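Local coordinates for protein alginate lyase, family PL7 (Zobellia galactanivorans, PDB 3ZPY) that probably cleaves alginate, a polyuronate of brown algal cell walls, by beta-elimination, acting through the catalytic domain of a longer PL7 polysaccharide lyase, at residues Trp15-Phe20 with Ile40-Tyr45; Ser19-Pro24 with Asp32-Ala37; Leu8-Asn13 with Val77-Met82; Asn2-Val7 with Asn49-Asp54. All blocks are in the same frame, centred on the assembly; numbering follows the deposited sequence.

Contact 1 (Trp15-Phe20 with Ile40-Tyr45); sequences WKINSF and ISYNTY. With NA (sodium ion), chain C.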
loop_
_atom_site.group_PDB
_atom_site.type_symbol
_atom_site.label_atom_id
_atom_site.label_comp_id
_atom_site.label_asym_id
_atom_site.label_seq_id
_atom_site.Cartn_x
_atom_site.Cartn_y
_atom_site.Cartn_z
ATOM N N TRP A 15 -8.832 -7.239 -7.909
ATOM C CA TRP A 15 -8.108 -6.017 -7.488
ATOM C C TRP A 15 -8.374 -4.894 -8.484
ATOM O O TRP A 15 -8.373 -5.115 -9.684
ATOM C CB TRP A 15 -6.607 -6.220 -7.467
ATOM C CG TRP A 15 -6.131 -7.293 -6.516
ATOM C CD1 TRP A 15 -5.936 -8.651 -6.805
ATOM C CD2 TRP A 15 -5.779 -7.123 -5.103
ATOM N NE1 TRP A 15 -5.553 -9.311 -5.680
ATOM C CE2 TRP A 15 -5.446 -8.433 -4.617
ATOM C CE3 TRP A 15 -5.785 -6.021 -4.195
ATOM C CZ2 TRP A 15 -5.054 -8.638 -3.303
ATOM C CZ3 TRP A 15 -5.402 -6.232 -2.899
ATOM C CH2 TRP A 15 -5.031 -7.517 -2.449
ATOM N N LYS A 16 -8.640 -3.687 -7.962
ATOM C CA LYS A 16 -8.681 -2.511 -8.757
ATOM C C LYS A 16 -7.293 -1.836 -8.688
ATOM O O LYS A 16 -6.669 -1.750 -7.624
ATOM C CB LYS A 16 -9.752 -1.568 -8.172
ATOM C CG LYS A 16 -9.773 -0.156 -8.722
ATOM C CD LYS A 16 -11.080 0.594 -8.260
ATOM C CE LYS A 16 -12.458 -0.076 -8.610
ATOM N NZ LYS A 16 -13.839 0.580 -8.342
ATOM N N ILE A 17 -6.871 -1.306 -9.839
ATOM C CA ILE A 17 -5.537 -0.683 -9.960
ATOM C C ILE A 17 -5.664 0.836 -9.890
ATOM O O ILE A 17 -6.256 1.444 -10.783
ATOM C CB ILE A 17 -4.865 -1.094 -11.278
ATOM C CG1 ILE A 17 -4.679 -2.582 -11.319
ATOM C CG2 ILE A 17 -3.473 -0.458 -11.355
ATOM C CD1 ILE A 17 -4.321 -3.037 -12.751
ATOM N N ASN A 18 -5.086 1.389 -8.776
ATOM C CA ASN A 18 -4.956 2.865 -8.603
ATOM C C ASN A 18 -3.634 3.326 -9.256
ATOM O O ASN A 18 -2.582 2.810 -8.922
ATOM C CB ASN A 18 -4.890 3.294 -7.123
ATOM C CG ASN A 18 -5.967 2.735 -6.220
ATOM O OD1 ASN A 18 -7.140 2.555 -6.581
ATOM N ND2 ASN A 18 -5.584 2.537 -5.015
ATOM N N SER A 19 -3.671 4.184 -10.295
ATOM C CA SER A 19 -2.465 4.617 -10.956
ATOM C C SER A 19 -2.639 5.957 -11.549
ATOM O O SER A 19 -3.681 6.665 -11.308
ATOM C CB SER A 19 -1.999 3.546 -11.971
ATOM O OG SER A 19 -0.674 3.769 -12.375
ATOM N N PHE A 20 -1.619 6.403 -12.277
ATOM C CA PHE A 20 -1.622 7.729 -12.878
ATOM C C PHE A 20 -1.455 7.605 -14.391
ATOM O O PHE A 20 -0.918 6.581 -14.864
ATOM C CB PHE A 20 -0.404 8.558 -12.372
ATOM C CG PHE A 20 -0.619 9.166 -11.016
ATOM C CD1 PHE A 20 -0.426 8.408 -9.867
ATOM C CD2 PHE A 20 -1.025 10.535 -10.896
ATOM C CE1 PHE A 20 -0.719 8.936 -8.611
ATOM C CE2 PHE A 20 -1.298 11.038 -9.622
ATOM C CZ PHE A 20 -1.084 10.269 -8.490
ATOM N N ILE A 40 -6.637 2.220 -21.911
ATOM C CA ILE A 40 -6.107 1.313 -20.891
ATOM C C ILE A 40 -7.092 0.172 -20.710
ATOM O O ILE A 40 -8.278 0.393 -20.612
ATOM C CB ILE A 40 -5.966 2.020 -19.510
ATOM C CG1 ILE A 40 -5.008 3.231 -19.553
ATOM C CG2 ILE A 40 -5.526 1.006 -18.472
ATOM C CD1 ILE A 40 -3.796 3.001 -20.396
ATOM N N SER A 41 -6.589 -1.087 -20.769
ATOM C CA SER A 41 -7.403 -2.248 -20.371
ATOM C C SER A 41 -6.600 -3.070 -19.373
ATOM O O SER A 41 -5.372 -3.077 -19.353
ATOM C CB SER A 41 -7.836 -3.075 -21.531
ATOM O OG SER A 41 -6.707 -3.580 -22.188
ATOM N N TYR A 42 -7.334 -3.647 -18.455
ATOM C CA TYR A 42 -6.757 -4.185 -17.274
ATOM C C TYR A 42 -5.596 -5.188 -17.555
ATOM O O TYR A 42 -4.495 -5.034 -16.955
ATOM C CB TYR A 42 -7.861 -4.936 -16.465
ATOM C CG TYR A 42 -7.431 -5.331 -15.066
ATOM C CD1 TYR A 42 -6.609 -6.433 -14.824
ATOM C CD2 TYR A 42 -7.829 -4.537 -14.008
ATOM C CE1 TYR A 42 -6.261 -6.780 -13.515
ATOM C CE2 TYR A 42 -7.493 -4.853 -12.681
ATOM C CZ TYR A 42 -6.673 -5.956 -12.432
ATOM O OH TYR A 42 -6.348 -6.242 -11.118
ATOM N N ASN A 43 -5.834 -6.205 -18.436
ATOM C CA ASN A 43 -4.844 -7.256 -18.535
ATOM C C ASN A 43 -3.682 -6.868 -19.416
ATOM O O ASN A 43 -2.773 -7.648 -19.524
ATOM C CB ASN A 43 -5.449 -8.585 -19.036
ATOM C CG ASN A 43 -4.431 -9.809 -18.928
ATOM O OD1 ASN A 43 -3.780 -10.055 -17.860
ATOM N ND2 ASN A 43 -4.319 -10.573 -20.026
ATOM N N THR A 44 -3.704 -5.738 -20.086
ATOM C CA THR A 44 -2.515 -5.219 -20.794
ATOM C C THR A 44 -1.876 -3.980 -20.182
ATOM O O THR A 44 -0.818 -3.555 -20.649
ATOM C CB THR A 44 -2.791 -4.982 -22.269
ATOM O OG1 THR A 44 -3.805 -3.973 -22.404
ATOM C CG2 THR A 44 -3.349 -6.179 -22.963
ATOM N N TYR A 45 -2.476 -3.430 -19.138
ATOM C CA TYR A 45 -1.918 -2.191 -18.593
ATOM C C TYR A 45 -0.467 -2.333 -18.107
ATOM O O TYR A 45 -0.170 -3.180 -17.245
ATOM C CB TYR A 45 -2.780 -1.672 -17.434
ATOM C CG TYR A 45 -2.227 -0.415 -16.810
ATOM C CD1 TYR A 45 -1.859 0.688 -17.590
ATOM C CD2 TYR A 45 -1.951 -0.375 -15.456
ATOM C CE1 TYR A 45 -1.336 1.836 -17.006
ATOM C CE2 TYR A 45 -1.385 0.753 -14.865
ATOM C CZ TYR A 45 -1.033 1.831 -15.637
ATOM O OH TYR A 45 -0.494 2.973 -15.036
HETATM NA NA NA C . -10.156 2.441 -20.967
HETATM O O HOH W 1 -0.151 4.980 -16.780
HETATM O O HOH W 2 -13.018 1.771 -21.205
#
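Tyr42 and Tyr45 of the loop 40-45 each bring a phenol to the strand 15-20, and Ile17 lies between the two points of attachment. Tyr42 OH donates to Trp15 O at 2.7 Å. It approaches from above the carbonyl plane, 42° out of it. The same ring receives Ile17 over one face: CD1 stands 3.6 Å above the plane, displaced toward the rim, in a CH-pi contact 3.9 Å from the ring centroid. Isoleucine suits this place because its long branch delivers a methyl group to the ring, while its CG2 branch makes a looser contact with Tyr45 CE2. At the other end Ser19 OG donates to Tyr45 OH over 2.8 Å; OG is anti to the backbone N (chi1 -165°), which turns the hydroxyl to the phenol. Tyr45 OH in turn donates to a water lying at the edge of its ring, in plane, and that water gives its own hydrogen to Phe20 O at 2.6 Å. A buried phenol oxygen thus both accepts and donates. At the start of the same loop, Ile40 O binds the sodium ion, as do Thr35 O and Ala37 O. The loop is flanked by helix 4-8, where Ala5 touches Tyr42, and by strand 51-53, where Phe51 lies nearly parallel to Tyr45, while strand 76-83 pairs with strand 15-21.

Contact 2 (Ser19-Pro24 with Asp32-Ala37); sequences SFIGSP and DDITDA. With NA (sodium ion), chain C.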
loop_
_atom_site.group_PDB
_atom_site.type_symbol
_atom_site.label_atom_id
_atom_site.label_comp_id
_atom_site.label_asym_id
_atom_site.label_seq_id
_atom_site.Cartn_x
_atom_site.Cartn_y
_atom_site.Cartn_z
ATOM N N SER A 19 -3.671 4.184 -10.295
ATOM C CA SER A 19 -2.465 4.617 -10.956
ATOM C C SER A 19 -2.639 5.957 -11.549
ATOM O O SER A 19 -3.681 6.665 -11.308
ATOM C CB SER A 19 -1.999 3.546 -11.971
ATOM O OG SER A 19 -0.674 3.769 -12.375
ATOM N N PHE A 20 -1.619 6.403 -12.277
ATOM C CA PHE A 20 -1.622 7.729 -12.878
ATOM C C PHE A 20 -1.455 7.605 -14.391
ATOM O O PHE A 20 -0.918 6.581 -14.864
ATOM C CB PHE A 20 -0.404 8.558 -12.372
ATOM C CG PHE A 20 -0.619 9.166 -11.016
ATOM C CD1 PHE A 20 -0.426 8.408 -9.867
ATOM C CD2 PHE A 20 -1.025 10.535 -10.896
ATOM C CE1 PHE A 20 -0.719 8.936 -8.611
ATOM C CE2 PHE A 20 -1.298 11.038 -9.622
ATOM C CZ PHE A 20 -1.084 10.269 -8.490
ATOM N N ILE A 21 -1.871 8.639 -15.107
ATOM C CA ILE A 21 -1.481 8.782 -16.482
ATOM C C ILE A 21 -0.643 10.040 -16.659
ATOM O O ILE A 21 -0.718 10.955 -15.826
ATOM C CB ILE A 21 -2.688 8.740 -17.449
ATOM C CG1 ILE A 21 -3.558 9.993 -17.370
ATOM C CG2 ILE A 21 -3.462 7.431 -17.334
ATOM C CD1 ILE A 21 -4.520 10.094 -18.557
ATOM N N GLY A 22 0.119 10.084 -17.749
ATOM C CA GLY A 22 0.950 11.243 -18.072
ATOM C C GLY A 22 2.337 11.033 -17.524
ATOM O O GLY A 22 2.566 10.127 -16.701
ATOM N N SER A 23 3.277 11.839 -17.996
ATOM C CA SER A 23 4.646 11.795 -17.476
ATOM C C SER A 23 4.670 12.150 -15.980
ATOM O O SER A 23 3.874 12.960 -15.549
ATOM C CB SER A 23 5.568 12.724 -18.207
ATOM O OG SER A 23 5.567 12.368 -19.540
ATOM N N PRO A 24 5.582 11.545 -15.209
ATOM C CA PRO A 24 5.615 11.918 -13.790
ATOM C C PRO A 24 5.858 13.434 -13.582
ATOM O O PRO A 24 6.761 14.036 -14.163
ATOM C CB PRO A 24 6.725 11.080 -13.200
ATOM C CG PRO A 24 6.761 9.887 -14.102
ATOM C CD PRO A 24 6.458 10.387 -15.490
ATOM N N ASP A 32 -8.482 6.444 -9.741
ATOM C CA ASP A 32 -8.784 5.409 -8.766
ATOM C C ASP A 32 -8.930 4.037 -9.458
ATOM O O ASP A 32 -8.562 3.060 -8.905
ATOM C CB ASP A 32 -10.065 5.851 -8.035
ATOM C CG ASP A 32 -10.618 4.786 -7.146
ATOM O OD1 ASP A 32 -10.090 4.670 -6.030
ATOM O OD2 ASP A 32 -11.570 4.085 -7.574
ATOM N N ASP A 33 -9.508 4.026 -10.660
ATOM C CA ASP A 33 -9.472 2.835 -11.473
ATOM C C ASP A 33 -8.841 3.224 -12.806
ATOM O O ASP A 33 -9.471 3.877 -13.635
ATOM C CB ASP A 33 -10.902 2.293 -11.667
ATOM C CG ASP A 33 -10.890 0.981 -12.456
ATOM O OD1 ASP A 33 -9.883 0.736 -13.167
ATOM O OD2 ASP A 33 -11.919 0.251 -12.440
ATOM N N ILE A 34 -7.581 2.778 -12.970
ATOM C CA ILE A 34 -6.817 3.164 -14.143
ATOM C C ILE A 34 -7.478 2.742 -15.472
ATOM O O ILE A 34 -7.212 3.308 -16.528
ATOM C CB ILE A 34 -5.363 2.640 -14.034
ATOM C CG1 ILE A 34 -4.482 3.377 -15.063
ATOM C CG2 ILE A 34 -5.367 1.104 -14.235
ATOM C CD1 ILE A 34 -4.267 4.855 -14.794
ATOM N N THR A 35 -8.282 1.692 -15.390
ATOM C CA THR A 35 -8.925 1.246 -16.610
ATOM C C THR A 35 -9.966 2.241 -17.136
ATOM O O THR A 35 -10.451 2.105 -18.256
ATOM C CB THR A 35 -9.523 -0.171 -16.501
ATOM O OG1 THR A 35 -10.625 -0.189 -15.601
ATOM C CG2 THR A 35 -8.533 -1.204 -16.127
ATOM N N ASP A 36 -10.355 3.216 -16.307
ATOM C CA ASP A 36 -11.172 4.342 -16.772
ATOM C C ASP A 36 -10.448 5.276 -17.736
ATOM O O ASP A 36 -11.105 6.067 -18.424
ATOM C CB ASP A 36 -11.673 5.173 -15.583
ATOM C CG ASP A 36 -12.723 4.468 -14.792
ATOM O OD1 ASP A 36 -13.335 3.554 -15.315
ATOM O OD2 ASP A 36 -12.961 4.832 -13.619
ATOM N N ALA A 37 -9.111 5.236 -17.722
ATOM C CA ALA A 37 -8.368 6.103 -18.602
ATOM C C ALA A 37 -8.421 5.671 -20.052
ATOM O O ALA A 37 -8.480 4.478 -20.380
ATOM C CB ALA A 37 -6.928 6.221 -18.126
HETATM NA NA NA C . -10.156 2.441 -20.967
HETATM O O HOH W 2 -13.018 1.771 -21.205
#
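Ile34 points its side chain at the end of strand 15-21, where Ser19 and Ile21 receive it. Its CB begins the contact, 4.0 Å from Ser19 CB, and CG1 keeps the same partner at a similar distance. CG1 is anti to the backbone N (chi1 -164°), which sets it beside Ser19 CB. The tip, CD1, then settles 3.7 Å from Ile21 CG2 and also lies against the backbone at Phe20 O. Ile21 CG2 serves a second neighbour, Ala37 CB at 3.8 Å, where alanine's single methyl packs on the isoleucine branch. Ser19 meets Ile34 through CB, while its hydroxyl is bonded to Tyr45. Opposite in character is the polar side of the loop: Asp33 OD1 accepts from Thr35 OG1 at 2.7 Å and from Thr35 N at 2.9 Å, both reaching it from the same face of the carboxylate plane. The second bond makes an Asx turn, which suits aspartate, whose short side chain can reach an amide two residues on. The short 3-10 turn 34-36 follows, with Ala37 N bonded to Ile34 O. The turn and the residue after it present Thr35 O and Ala37 O to the sodium ion at 2.8 and 2.7 Å, and Ile40 O and a water join them, so that the arrangement is that of a loop cation site built from backbone carbonyls.

Contact 3 (Leu8-Asn13 with Val77-Met82); sequences LGITAN and VELREM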
loop_
_atom_site.group_PDB
_atom_site.type_symbol
_atom_site.label_atom_id
_atom_site.label_comp_id
_atom_site.label_asym_id
_atom_site.label_seq_id
_atom_site.Cartn_x
_atom_site.Cartn_y
_atom_site.Cartn_z
ATOM N N LEU A 8 1.335 -11.098 -11.885
ATOM C CA LEU A 8 0.929 -11.067 -10.502
ATOM C C LEU A 8 -0.309 -11.952 -10.258
ATOM O O LEU A 8 -0.636 -12.290 -9.095
ATOM C CB LEU A 8 0.665 -9.623 -10.105
ATOM C CG LEU A 8 0.683 -9.306 -8.616
ATOM C CD1 LEU A 8 1.981 -9.632 -7.859
ATOM C CD2 LEU A 8 0.344 -7.782 -8.434
ATOM N N GLY A 9 -0.989 -12.343 -11.340
ATOM C CA GLY A 9 -2.209 -13.181 -11.207
ATOM C C GLY A 9 -3.426 -12.438 -10.715
ATOM O O GLY A 9 -4.209 -12.983 -9.925
ATOM N N ILE A 10 -3.589 -11.195 -11.129
ATOM C CA ILE A 10 -4.712 -10.319 -10.634
ATOM C C ILE A 10 -5.686 -10.111 -11.786
ATOM O O ILE A 10 -5.334 -10.223 -12.944
ATOM C CB ILE A 10 -4.228 -8.943 -10.060
ATOM C CG1 ILE A 10 -3.409 -8.139 -11.109
ATOM C CG2 ILE A 10 -3.377 -9.187 -8.757
ATOM C CD1 ILE A 10 -3.071 -6.747 -10.602
ATOM N N THR A 11 -6.933 -9.777 -11.457
ATOM C CA THR A 11 -7.944 -9.531 -12.495
ATOM C C THR A 11 -8.816 -8.350 -11.950
ATOM O O THR A 11 -8.745 -8.087 -10.744
ATOM C CB THR A 11 -8.867 -10.767 -12.689
ATOM O OG1 THR A 11 -9.657 -10.911 -11.458
ATOM C CG2 THR A 11 -8.040 -12.037 -13.012
ATOM N N ALA A 12 -9.629 -7.722 -12.788
ATOM C CA ALA A 12 -10.441 -6.583 -12.331
ATOM C C ALA A 12 -11.426 -7.053 -11.224
ATOM O O ALA A 12 -11.795 -6.312 -10.288
ATOM C CB ALA A 12 -11.180 -5.967 -13.513
ATOM N N ASN A 13 -11.822 -8.295 -11.305
ATOM C CA ASN A 13 -12.715 -8.824 -10.367
ATOM C C ASN A 13 -12.104 -9.098 -8.942
ATOM O O ASN A 13 -12.828 -9.169 -7.931
ATOM C CB ASN A 13 -13.558 -9.909 -10.968
ATOM C CG ASN A 13 -14.854 -9.355 -11.597
ATOM O OD1 ASN A 13 -15.895 -9.987 -11.492
ATOM N ND2 ASN A 13 -14.804 -8.103 -12.175
ATOM N N VAL A 77 0.392 4.415 -6.059
ATOM C CA VAL A 77 0.148 3.523 -7.179
ATOM C C VAL A 77 -0.012 2.161 -6.488
ATOM O O VAL A 77 0.880 1.738 -5.806
ATOM C CB VAL A 77 1.311 3.523 -8.142
ATOM C CG1 VAL A 77 1.115 2.379 -9.132
ATOM C CG2 VAL A 77 1.513 4.872 -8.824
ATOM N N GLU A 78 -1.186 1.566 -6.529
ATOM C CA GLU A 78 -1.529 0.520 -5.541
ATOM C C GLU A 78 -2.747 -0.292 -6.028
ATOM O O GLU A 78 -3.437 0.143 -6.874
ATOM C CB GLU A 78 -1.752 1.260 -4.185
ATOM C CG GLU A 78 -1.948 0.550 -2.961
ATOM C CD GLU A 78 -2.193 1.461 -1.811
ATOM O OE1 GLU A 78 -3.083 2.277 -1.788
ATOM O OE2 GLU A 78 -1.664 1.068 -0.826
ATOM N N LEU A 79 -2.946 -1.458 -5.422
ATOM C CA LEU A 79 -4.142 -2.257 -5.670
ATOM C C LEU A 79 -5.112 -2.141 -4.521
ATOM O O LEU A 79 -4.679 -2.079 -3.328
ATOM C CB LEU A 79 -3.711 -3.733 -5.814
ATOM C CG LEU A 79 -2.560 -4.000 -6.786
ATOM C CD1 LEU A 79 -2.306 -5.506 -6.820
ATOM C CD2 LEU A 79 -2.925 -3.496 -8.157
ATOM N N ARG A 80 -6.405 -2.171 -4.890
ATOM C CA ARG A 80 -7.502 -2.141 -3.950
ATOM C C ARG A 80 -8.280 -3.443 -4.025
ATOM O O ARG A 80 -8.786 -3.757 -5.082
ATOM C CB ARG A 80 -8.357 -0.889 -4.261
ATOM C CG ARG A 80 -9.463 -0.581 -3.215
ATOM C CD ARG A 80 -10.771 -1.288 -3.490
ATOM N NE ARG A 80 -11.817 -0.605 -2.707
ATOM C CZ ARG A 80 -12.632 -1.174 -1.803
ATOM N NH1 ARG A 80 -12.581 -2.469 -1.497
ATOM N NH2 ARG A 80 -13.513 -0.439 -1.168
ATOM N N GLU A 81 -8.381 -4.170 -2.921
ATOM C CA GLU A 81 -9.063 -5.478 -2.917
ATOM C C GLU A 81 -10.480 -5.386 -3.404
ATOM O O GLU A 81 -11.271 -4.509 -2.917
ATOM C CB GLU A 81 -9.056 -6.040 -1.507
ATOM C CG GLU A 81 -9.493 -7.507 -1.456
ATOM C CD GLU A 81 -9.857 -7.970 -0.071
ATOM O OE1 GLU A 81 -9.705 -7.157 0.906
ATOM O OE2 GLU A 81 -10.399 -9.109 0.055
ATOM N N MET A 82 -10.824 -6.263 -4.347
ATOM C CA MET A 82 -12.208 -6.441 -4.834
ATOM C C MET A 82 -12.757 -7.821 -4.449
ATOM O O MET A 82 -11.972 -8.702 -4.076
ATOM C CB MET A 82 -12.335 -6.152 -6.317
ATOM C CG MET A 82 -11.827 -4.752 -6.724
ATOM S SD MET A 82 -12.813 -3.400 -6.119
ATOM C CE MET A 82 -14.230 -3.522 -7.221
#
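Leu8, the last residue of helix 4-8, meets Leu79 of strand 76-83 where a Schellman motif ends the helix. Residues 76-80 of that strand read Arg-Val-Glu-Leu-Arg, the R-x-E-L-R signature of PL7 alginate lyases, and Leu79 is its inward-facing apolar member. Leu8 CD2 and Leu79 CD1 approach tip to tip at 3.8 Å; leucine suits both places, since its forked end offers methyl groups to an apolar cluster that Leu243 of strand 235-247 joins. Gly9 then adopts a positive phi of 75°, a conformation that favours glycine, and as C-prime residue it lets Gly9 N bond to Ser6 O and Ile10 N to Ala5 O. This reversal turns Ile10 back toward the strand. Its CD1 meets both Leu79 methyl groups, CD1 and CD2, at 4.1 Å each, again tip to tip, with CG1 between the backbone N and the carbonyl carbon (chi1 57°). Trp15 and Tyr42 touch the same isoleucine, tying the loop to the next strand and to the loop 40-45. Farther along, the contact moves to the surface, where backbone oxygens meet the side chain of Met82. Ala12 O lies 3.9 Å from Met82 CG, and Asn13 is held close by a backbone bond to Gly85. The flexible methionine bends at chi2 and chi3, leading its sulfur end away from the loop, while Asn13 O rests 3.5 Å from Met82 CB.

Contact 4 (Asn2-Val7 with Asn49-Asp54); sequences NSPASV and NYFYTD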
loop_
_atom_site.group_PDB
_atom_site.type_symbol
_atom_site.label_atom_id
_atom_site.label_comp_id
_atom_site.label_asym_id
_atom_site.label_seq_id
_atom_site.Cartn_x
_atom_site.Cartn_y
_atom_site.Cartn_z
ATOM N N ASN A 2 2.992 -11.118 -21.046
ATOM C CA ASN A 2 3.991 -10.639 -20.175
ATOM C C ASN A 2 3.496 -9.495 -19.306
ATOM O O ASN A 2 4.277 -8.777 -18.732
ATOM C CB ASN A 2 5.076 -9.987 -21.079
ATOM C CG ASN A 2 5.745 -10.986 -21.947
ATOM O OD1 ASN A 2 6.157 -12.029 -21.473
ATOM N ND2 ASN A 2 5.860 -10.658 -23.246
ATOM N N SER A 3 2.194 -9.314 -19.253
ATOM C CA SER A 3 1.679 -8.119 -18.604
ATOM C C SER A 3 1.851 -8.205 -17.070
ATOM O O SER A 3 1.826 -9.257 -16.467
ATOM C CB SER A 3 0.185 -7.936 -18.902
ATOM O OG SER A 3 -0.605 -8.874 -18.208
ATOM N N PRO A 4 1.850 -7.028 -16.430
ATOM C CA PRO A 4 1.911 -7.032 -14.952
ATOM C C PRO A 4 0.727 -7.848 -14.347
ATOM O O PRO A 4 0.904 -8.606 -13.366
ATOM C CB PRO A 4 1.910 -5.519 -14.607
ATOM C CG PRO A 4 2.516 -4.858 -15.812
ATOM C CD PRO A 4 2.041 -5.669 -16.990
ATOM N N ALA A 5 -0.491 -7.652 -14.869
ATOM C CA ALA A 5 -1.630 -8.357 -14.297
ATOM C C ALA A 5 -1.477 -9.880 -14.417
ATOM O O ALA A 5 -1.776 -10.628 -13.493
ATOM C CB ALA A 5 -2.926 -7.865 -14.953
ATOM N N SER A 6 -0.933 -10.317 -15.550
ATOM C CA SER A 6 -0.687 -11.775 -15.774
ATOM C C SER A 6 0.429 -12.315 -14.812
ATOM O O SER A 6 0.256 -13.344 -14.179
ATOM C CB SER A 6 -0.268 -11.985 -17.253
ATOM O OG SER A 6 -1.390 -11.886 -18.081
ATOM N N VAL A 7 1.539 -11.564 -14.676
ATOM C CA VAL A 7 2.630 -11.991 -13.808
ATOM C C VAL A 7 2.141 -12.092 -12.358
ATOM O O VAL A 7 2.495 -13.042 -11.633
ATOM C CB VAL A 7 3.857 -11.057 -13.970
ATOM C CG1 VAL A 7 4.831 -11.286 -12.837
ATOM C CG2 VAL A 7 4.456 -11.206 -15.385
ATOM N N ASN A 49 6.687 4.138 -16.042
ATOM C CA ASN A 49 6.886 5.186 -15.065
ATOM C C ASN A 49 6.248 4.798 -13.695
ATOM O O ASN A 49 6.583 5.373 -12.667
ATOM C CB ASN A 49 6.237 6.476 -15.498
ATOM C CG ASN A 49 7.034 7.220 -16.587
ATOM O OD1 ASN A 49 6.451 7.671 -17.573
ATOM N ND2 ASN A 49 8.337 7.166 -16.494
ATOM N N TYR A 50 5.248 3.887 -13.725
ATOM C CA TYR A 50 4.354 3.646 -12.555
ATOM C C TYR A 50 4.132 2.202 -12.138
ATOM O O TYR A 50 4.052 1.897 -10.949
ATOM C CB TYR A 50 2.947 4.229 -12.813
ATOM C CG TYR A 50 2.956 5.721 -13.091
ATOM C CD1 TYR A 50 3.577 6.643 -12.196
ATOM C CD2 TYR A 50 2.432 6.214 -14.286
ATOM C CE1 TYR A 50 3.588 7.977 -12.526
ATOM C CE2 TYR A 50 2.434 7.559 -14.616
ATOM C CZ TYR A 50 3.032 8.450 -13.742
ATOM O OH TYR A 50 3.022 9.797 -14.029
ATOM N N PHE A 51 3.901 1.346 -13.123
ATOM C CA PHE A 51 3.296 0.043 -12.876
ATOM C C PHE A 51 3.751 -0.861 -13.991
ATOM O O PHE A 51 3.253 -0.740 -15.136
ATOM C CB PHE A 51 1.730 0.179 -12.860
ATOM C CG PHE A 51 1.023 -1.145 -12.563
ATOM C CD1 PHE A 51 0.912 -1.626 -11.251
ATOM C CD2 PHE A 51 0.452 -1.869 -13.594
ATOM C CE1 PHE A 51 0.240 -2.809 -10.993
ATOM C CE2 PHE A 51 -0.233 -3.023 -13.326
ATOM C CZ PHE A 51 -0.348 -3.495 -12.053
ATOM N N TYR A 52 4.674 -1.807 -13.657
ATOM C CA TYR A 52 5.328 -2.565 -14.704
ATOM C C TYR A 52 5.840 -3.851 -14.140
ATOM O O TYR A 52 5.847 -4.067 -12.948
ATOM C CB TYR A 52 6.416 -1.721 -15.429
ATOM C CG TYR A 52 7.555 -1.262 -14.549
ATOM C CD1 TYR A 52 8.658 -2.100 -14.392
ATOM C CD2 TYR A 52 7.502 -0.058 -13.841
ATOM C CE1 TYR A 52 9.735 -1.720 -13.585
ATOM C CE2 TYR A 52 8.548 0.332 -12.963
ATOM C CZ TYR A 52 9.659 -0.534 -12.898
ATOM O OH TYR A 52 10.690 -0.206 -12.082
ATOM N N THR A 53 6.350 -4.682 -15.039
ATOM C CA THR A 53 6.888 -6.001 -14.579
ATOM C C THR A 53 8.192 -6.367 -15.273
ATOM O O THR A 53 8.412 -5.928 -16.432
ATOM C CB THR A 53 5.834 -7.148 -14.728
ATOM O OG1 THR A 53 6.348 -8.330 -14.133
ATOM C CG2 THR A 53 5.464 -7.380 -16.185
ATOM N N ASP A 54 8.997 -7.232 -14.616
ATOM C CA ASP A 54 10.127 -7.899 -15.288
ATOM C C ASP A 54 9.911 -9.356 -15.411
ATOM O O ASP A 54 10.856 -10.065 -15.747
ATOM C CB ASP A 54 11.446 -7.595 -14.508
ATOM C CG ASP A 54 11.402 -8.155 -13.059
ATOM O OD1 ASP A 54 10.368 -8.810 -12.717
ATOM O OD2 ASP A 54 12.363 -7.907 -12.309
#
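Thr53 OG1 stands anti to the backbone N (chi1 -173°), which brings the hydroxyl to Val7 and places CG2 between the backbone N and the carbonyl carbon, facing the start of helix 4-8. Phe51 CG is likewise anti to its N (chi1 -178°), and the CD2-CE2-CZ side of its ring comes to Pro4 CB. There CE2 lies 3.5 Å from Pro4 CB, in an oblique approach to the ring. Pro4 CG turns to the backbone of the strand, 3.8 Å from Tyr52 CA, and CD packs on Thr53 CG2. Proline suits this first turn: its rigid ring presents a compact apolar surface, and it has no amide hydrogen that would need a partner. Thr53 CG2 also comes within 3.1 Å of Asn2 O, a tight approach. Val7 reaches Thr53 tip to tip, with CG1 3.6 Å from OG1. Just before the helix, Ser3 is the N-cap, its OG accepting from Ser6 N at 3.0 Å with an N-H...O angle of 156°. The same hydroxyl is bonded to Asn43 O, so that the cap also ties the helix to the loop 40-45. The contact itself is mainly apolar: CG2 of Thr53 faces Asn2 and Pro4, while OG1, which lies against the Val7 methyls, has its polar partners in Trp57 O and Gly55 N, consistent with a hydroxyl tolerated beside an apolar side chain.

The four contacts gather the N-terminal part of the catalytic domain, a beta-jelly roll of the concanavalin clan as in other PL7 lyases; contacts 1, 3 and 4 lie on the same side of its centre. Contacts 1 and 2 share Ser19 and Phe20 on strand 15-21, have centres about 8 Å apart and both reach the sodium ion. Centre to centre, contact 3 is also about 8 Å from contact 1, through the neighbouring strand 76-83, and contact 4 about 10 Å, bringing in strand 51-53, an outermost strand of the other sheet. Along the chain, contact 1 is nested within the loops closed by contacts 3 and 4, which cross. Helix 4-8 and the loop after strand 29-31 thereby pack across both sheets.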